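Protein A52 (Vaccinia virus, PDB 2VVW) targets host Toll-like receptor signalling complexes to suppress innate immunity, associating with IRAK2 to inhibit NF-kappa-B and with TRAF6 to activate p38 and induce IL-10. Local coordinates at residues K6-L10 with T23-E27. Residues are numbered along the deposited sequence; the frame is centred on the assembly and turned at random.
Sequences KPDYL and TILEE
E27 OE2 is gripped twice: a water, its oxygen 2.6 Å away, donates to it and also to the carbonyl oxygen of P7, and K123 of the second subunit forms a salt bridge with it. The other oxygen, OE1, accepts the backbone N-H of Y9 at 2.9 Å (161°), the donor lying almost straight beyond the bond from CD to OE1. In this helical Bcl-2-like fold, the N-terminal loop residues 6-10 are thereby tied to the first turns of helix 21-35. Glutamate suits the place because its chain, extended beyond CG, carries the carboxylate from the helix to the loop backbone. OE1 lies just 3.5 Å from D8 OD1, a pairing of like charges probably eased by the same K123, which also salt-bridges D8. Aspartate's short carboxylate reaches the N-H two residues on: OD2 closes an Asx turn by accepting from L10 above the carboxylate plane.

Y9 supplies the apolar part, its flat ring broad enough to meet two helix residues. Isoleucine offers a C-H group: I24 CG1 stands over the ring centre in a CH-pi contact, 3.7 Å from the centroid. On the opposite face P7 O sits toward the rim. The Y9 hydroxyl is bonded to D19, and L44 and F45 of helix 43-49 pack against the side chain.

K6, long and flexible, bends to reach the helix, where E20 pairs with NZ and bonds T23 OG1. Threonine serves two neighbours: with OG1 anti to the carbonyl carbon (chi1 -54°), the hydroxyl meets K6 NZ tip to tip at 2.9 Å, while CG2, on the other branch, comes to the Y9 ring edge at CE2.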
ATOM      1  N   LYS A   6       2.966  13.641  -0.143  1.00 43.86           N
ATOM      2  CA  LYS A   6       4.311  13.162   0.185  1.00 40.74           C
ATOM      3  C   LYS A   6       4.867  12.403  -1.015  1.00 36.20           C
ATOM      4  O   LYS A   6       4.090  11.912  -1.826  1.00 35.29           O
ATOM      5  CB  LYS A   6       4.243  12.217   1.385  1.00 40.04           C
ATOM      6  CG  LYS A   6       3.444  12.720   2.595  1.00 42.97           C
ATOM      7  CD  LYS A   6       2.699  11.563   3.308  1.00 42.45           C
ATOM      8  CE  LYS A   6       2.761  11.687   4.834  1.00 46.10           C
ATOM      9  NZ  LYS A   6       4.128  11.369   5.400  1.00 39.17           N
ATOM     10  N   PRO A   7       6.203  12.288  -1.137  1.00 33.15           N
ATOM     11  CA  PRO A   7       6.724  11.495  -2.257  1.00 31.10           C
ATOM     12  C   PRO A   7       6.446   9.999  -2.093  1.00 27.54           C
ATOM     13  O   PRO A   7       6.088   9.531  -1.001  1.00 27.01           O
ATOM     14  CB  PRO A   7       8.243  11.746  -2.192  1.00 32.95           C
ATOM     15  CG  PRO A   7       8.496  12.040  -0.749  1.00 31.91           C
ATOM     16  CD  PRO A   7       7.290  12.814  -0.290  1.00 32.74           C
ATOM     17  N   ASP A   8       6.613   9.247  -3.170  1.00 25.25           N
ATOM     18  CA  ASP A   8       6.588   7.801  -3.069  1.00 22.81           C
ATOM     19  C   ASP A   8       7.992   7.347  -2.707  1.00 22.06           C
ATOM     20  O   ASP A   8       8.953   7.920  -3.213  1.00 22.26           O
ATOM     21  CB  ASP A   8       6.185   7.186  -4.394  1.00 23.97           C
ATOM     22  CG  ASP A   8       6.004   5.707  -4.285  1.00 24.01           C
ATOM     23  OD1 ASP A   8       4.924   5.287  -3.801  1.00 24.82           O
ATOM     24  OD2 ASP A   8       6.950   4.968  -4.639  1.00 21.89           O
ATOM     25  N   TYR A   9       8.121   6.335  -1.851  1.00 20.86           N
ATOM     26  CA  TYR A   9       9.440   5.930  -1.331  1.00 20.01           C
ATOM     27  C   TYR A   9      10.097   4.742  -2.041  1.00 20.22           C
ATOM     28  O   TYR A   9      11.260   4.467  -1.807  1.00 23.22           O
ATOM     29  CB  TYR A   9       9.386   5.753   0.197  1.00 19.06           C
ATOM     30  CG  TYR A   9       9.123   7.088   0.880  1.00 20.02           C
ATOM     31  CD1 TYR A   9      10.069   8.123   0.816  1.00 19.35           C
ATOM     32  CD2 TYR A   9       7.927   7.343   1.539  1.00 19.49           C
ATOM     33  CE1 TYR A   9       9.835   9.366   1.403  1.00 18.09           C
ATOM     34  CE2 TYR A   9       7.675   8.589   2.134  1.00 20.93           C
ATOM     35  CZ  TYR A   9       8.644   9.598   2.069  1.00 22.55           C
ATOM     36  OH  TYR A   9       8.403  10.838   2.630  1.00 20.08           O
ATOM     37  N   LEU A  10       9.396   4.084  -2.951  1.00 19.49           N
ATOM     38  CA  LEU A  10       9.938   2.877  -3.589  1.00 20.29           C
ATOM     39  C   LEU A  10      11.291   3.115  -4.252  1.00 20.80           C
ATOM     40  O   LEU A  10      12.238   2.353  -4.029  1.00 21.46           O
ATOM     41  CB  LEU A  10       8.963   2.335  -4.619  1.00 20.47           C
ATOM     42  CG  LEU A  10       9.322   1.009  -5.297  1.00 21.19           C
ATOM     43  CD1 LEU A  10       9.716  -0.073  -4.301  1.00 19.89           C
ATOM     44  CD2 LEU A  10       8.150   0.575  -6.146  1.00 22.37           C
ATOM     45  N   THR A  23       5.885   6.748   7.857  1.00 23.14           N
ATOM     46  CA  THR A  23       5.382   6.625   6.482  1.00 22.73           C
ATOM     47  C   THR A  23       6.338   5.839   5.601  1.00 20.76           C
ATOM     48  O   THR A  23       5.911   5.029   4.783  1.00 19.73           O
ATOM     49  CB  THR A  23       5.151   7.972   5.850  1.00 23.49           C
ATOM     50  OG1 THR A  23       4.301   8.741   6.698  1.00 25.80           O
ATOM     51  CG2 THR A  23       4.489   7.814   4.468  1.00 25.36           C
ATOM     52  N   ILE A  24       7.633   6.095   5.763  1.00 20.46           N
ATOM     53  CA  ILE A  24       8.651   5.376   5.024  1.00 19.49           C
ATOM     54  C   ILE A  24       8.553   3.884   5.301  1.00 19.23           C
ATOM     55  O   ILE A  24       8.587   3.052   4.369  1.00 18.46           O
ATOM     56  CB  ILE A  24      10.082   5.904   5.362  1.00 20.55           C
ATOM     57  CG1 ILE A  24      10.301   7.306   4.747  1.00 24.03           C
ATOM     58  CG2 ILE A  24      11.127   4.968   4.858  1.00 18.14           C
ATOM     59  CD1 ILE A  24      11.541   8.033   5.285  1.00 22.36           C
ATOM     60  N   LEU A  25       8.431   3.531   6.579  1.00 19.03           N
ATOM     61  CA  LEU A  25       8.318   2.135   6.956  1.00 18.40           C
ATOM     62  C   LEU A  25       6.996   1.506   6.490  1.00 17.85           C
ATOM     63  O   LEU A  25       6.983   0.357   6.065  1.00 17.94           O
ATOM     64  CB  LEU A  25       8.528   1.944   8.467  1.00 18.71           C
ATOM     65  CG  LEU A  25       9.917   2.287   9.032  1.00 20.69           C
ATOM     66  CD1 LEU A  25       9.904   2.229  10.540  1.00 19.24           C
ATOM     67  CD2 LEU A  25      10.958   1.359   8.480  1.00 19.06           C
ATOM     68  N   GLU A  26       5.902   2.257   6.539  1.00 19.28           N
ATOM     69  CA  GLU A  26       4.611   1.776   6.001  1.00 21.04           C
ATOM     70  C   GLU A  26       4.774   1.368   4.552  1.00 20.24           C
ATOM     71  O   GLU A  26       4.368   0.284   4.175  1.00 20.03           O
ATOM     72  CB  GLU A  26       3.499   2.825   6.078  1.00 22.64           C
ATOM     73  CG  GLU A  26       2.909   3.085   7.446  1.00 28.94           C
ATOM     74  CD  GLU A  26       1.761   4.119   7.421  1.00 32.40           C
ATOM     75  OE1 GLU A  26       0.657   3.798   7.922  1.00 41.68           O
ATOM     76  OE2 GLU A  26       1.958   5.239   6.888  1.00 41.04           O
ATOM     77  N   GLU A  27       5.368   2.246   3.748  1.00 20.62           N
ATOM     78  CA  GLU A  27       5.538   1.986   2.323  1.00 20.90           C
ATOM     79  C   GLU A  27       6.534   0.874   2.075  1.00 20.20           C
ATOM     80  O   GLU A  27       6.360   0.083   1.148  1.00 21.57           O
ATOM     81  CB  GLU A  27       5.938   3.267   1.575  1.00 20.40           C
ATOM     82  CG  GLU A  27       4.808   4.281   1.516  1.00 20.57           C
ATOM     83  CD  GLU A  27       4.901   5.293   0.389  1.00 23.51           C
ATOM     84  OE1 GLU A  27       5.835   5.229  -0.457  1.00 18.87           O
ATOM     85  OE2 GLU A  27       4.008   6.174   0.366  1.00 23.05           O
TER
HETATM   86  O   HOH W   1       4.349   8.745   0.821  1.00 28.81           O